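Cyclic UMP-AMP synthase (Rhodothermus marinus SG0.5JP17-172, PDB 6E0K) makes the cyclic dinucleotide 3',3'-cUAMP from UTP and ATP, a second messenger that triggers abortive infection in CBASS antiphage defence. Local coordinates at residues Val43-Ser48 against Ser59-Val64. Sequence-based numbering, arbitrary orientation.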
loop_
_atom_site.group_PDB
_atom_site.type_symbol
_atom_site.label_atom_id
_atom_site.label_comp_id
_atom_site.label_asym_id
_atom_site.label_seq_id
_atom_site.Cartn_x
_atom_site.Cartn_y
_atom_site.Cartn_z
ATOM N N VAL A 43 16.185 3.718 0.867
ATOM C CA VAL A 43 15.065 4.594 0.575
ATOM C C VAL A 43 14.336 3.989 -0.609
ATOM O O VAL A 43 14.929 3.825 -1.684
ATOM C CB VAL A 43 15.527 6.026 0.247
ATOM C CG1 VAL A 43 14.325 6.952 0.085
ATOM C CG2 VAL A 43 16.485 6.531 1.317
ATOM N N TYR A 44 13.066 3.644 -0.422
ATOM C CA TYR A 44 12.293 3.072 -1.511
ATOM C C TYR A 44 10.855 3.560 -1.441
ATOM O O TYR A 44 10.411 4.124 -0.440
ATOM C CB TYR A 44 12.373 1.535 -1.511
ATOM C CG TYR A 44 11.868 0.808 -0.279
ATOM C CD1 TYR A 44 12.713 0.555 0.799
ATOM C CD2 TYR A 44 10.556 0.330 -0.216
ATOM C CE1 TYR A 44 12.258 -0.144 1.920
ATOM C CE2 TYR A 44 10.092 -0.363 0.902
ATOM C CZ TYR A 44 10.947 -0.589 1.962
ATOM O OH TYR A 44 10.494 -1.284 3.063
ATOM N N LEU A 45 10.129 3.382 -2.548
ATOM C CA LEU A 45 8.738 3.788 -2.589
ATOM C C LEU A 45 7.829 2.639 -2.208
ATOM O O LEU A 45 8.152 1.472 -2.422
ATOM C CB LEU A 45 8.332 4.273 -3.982
ATOM C CG LEU A 45 9.008 5.558 -4.412
ATOM C CD1 LEU A 45 8.307 6.087 -5.650
ATOM C CD2 LEU A 45 8.969 6.581 -3.271
ATOM N N GLN A 46 6.675 2.991 -1.658
ATOM C CA GLN A 46 5.595 2.038 -1.483
ATOM C C GLN A 46 4.331 2.693 -2.014
ATOM O O GLN A 46 4.394 3.759 -2.652
ATOM C CB GLN A 46 5.457 1.612 -0.016
ATOM C CG GLN A 46 4.998 2.716 0.942
ATOM C CD GLN A 46 4.627 2.147 2.314
ATOM O OE1 GLN A 46 4.191 0.999 2.420
ATOM N NE2 GLN A 46 4.788 2.954 3.359
ATOM N N GLY A 47 3.183 2.064 -1.783
ATOM C CA GLY A 47 1.978 2.771 -2.168
ATOM C C GLY A 47 1.719 2.707 -3.662
ATOM O O GLY A 47 2.327 1.936 -4.407
ATOM N N SER A 48 0.806 3.573 -4.093
ATOM C CA SER A 48 0.262 3.451 -5.442
ATOM C C SER A 48 1.333 3.672 -6.507
ATOM O O SER A 48 1.379 2.941 -7.502
ATOM C CB SER A 48 -0.902 4.422 -5.631
ATOM O OG SER A 48 -0.458 5.764 -5.593
ATOM N N SER A 59 -0.619 13.028 -6.496
ATOM C CA SER A 59 -0.845 12.648 -5.113
ATOM C C SER A 59 0.483 12.587 -4.367
ATOM O O SER A 59 1.553 12.494 -4.970
ATOM C CB SER A 59 -1.580 11.312 -5.050
ATOM O OG SER A 59 -0.994 10.381 -5.942
ATOM N N ASP A 60 0.405 12.646 -3.036
ATOM C CA ASP A 60 1.612 12.600 -2.222
ATOM C C ASP A 60 2.343 11.282 -2.441
ATOM O O ASP A 60 1.745 10.246 -2.732
ATOM C CB ASP A 60 1.289 12.750 -0.730
ATOM C CG ASP A 60 0.719 14.122 -0.361
ATOM O OD1 ASP A 60 0.636 15.037 -1.215
ATOM O OD2 ASP A 60 0.355 14.276 0.825
ATOM N N VAL A 61 3.656 11.319 -2.298
ATOM C CA VAL A 61 4.501 10.158 -2.557
ATOM C C VAL A 61 4.786 9.442 -1.243
ATOM O O VAL A 61 5.231 10.065 -0.271
ATOM C CB VAL A 61 5.813 10.581 -3.238
ATOM C CG1 VAL A 61 6.676 9.362 -3.522
ATOM C CG2 VAL A 61 5.519 11.340 -4.532
ATOM N N ASP A 62 4.569 8.129 -1.226
ATOM C CA ASP A 62 4.815 7.317 -0.033
ATOM C C ASP A 62 6.232 6.751 -0.083
ATOM O O ASP A 62 6.524 5.842 -0.873
ATOM C CB ASP A 62 3.785 6.197 0.074
ATOM C CG ASP A 62 2.370 6.722 0.190
ATOM O OD1 ASP A 62 2.123 7.593 1.048
ATOM O OD2 ASP A 62 1.509 6.284 -0.602
ATOM N N VAL A 63 7.112 7.279 0.770
ATOM C CA VAL A 63 8.524 6.928 0.785
ATOM C C VAL A 63 8.822 6.159 2.062
ATOM O O VAL A 63 8.341 6.524 3.137
ATOM C CB VAL A 63 9.407 8.189 0.699
ATOM C CG1 VAL A 63 10.895 7.820 0.691
ATOM C CG2 VAL A 63 9.025 9.015 -0.538
ATOM N N VAL A 64 9.622 5.105 1.942
ATOM C CA VAL A 64 10.076 4.321 3.088
ATOM C C VAL A 64 11.571 4.560 3.282
ATOM O O VAL A 64 12.358 4.390 2.346
ATOM C CB VAL A 64 9.798 2.824 2.883
ATOM C CG1 VAL A 64 10.222 2.053 4.130
ATOM C CG2 VAL A 64 8.327 2.573 2.593
HETATM O O HOH W 1 5.356 5.736 3.016
HETATM O O HOH W 2 3.817 6.343 -3.420
HETATM O O HOH W 3 -0.159 5.356 -2.084
HETATM O O HOH W 4 1.677 6.676 -3.568
#
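One face of the Y44 ring is covered by V64. The CB of V64 sits over the ring, 3.8 Å from its centroid, in a CH-pi contact. V64 CG1 reaches out to the phenol end, 3.5 Å from Y44 CZ. Y44 CG lies between its own backbone N and carbonyl carbon (chi1 60°), which folds the ring over the neighbouring strand. The phenol OH is hydrogen-bonded to Q66 further along that strand. V64 CG2 turns to Q46 and touches the side-chain amide, 3.6 Å from NE2. Q46 CG rests on D62 CB at 3.8 Å, and the amide and carboxylate planes stand 83° apart. A water accepts from Q46 NE2 and lies 3.1 Å from V63 O, one of several acceptors competing for its protons.

The backbones pair antiparallel. Y44 and V64 form a hydrogen-bonded pair, and V64 N to Y44 O is short at 2.7 Å and almost straight. Q46 N continues the ladder to D62 O. L45 and V63 are a non-hydrogen-bonded pair on the other face of the sheet. There L45 CD2 fits against V61 CG1 (3.6 Å) and V63 CG2, on the side covered by helix 18-32.

Past Q46 the two chains diverge. A water links Q46 O to D62 N. G47 CA comes 3.9 Å from D62 OD2, leaving little room between the backbone and the carboxylate.

Q46, G47 and S48 bind ATP, and D60, D62 and D129 bind magnesium. G47-S48 form the GS motif at the start of helix 47-50. D60 and D62, where strand 61-68 begins, are the paired aspartates beside it, as in Pol beta-type nucleotidyltransferases.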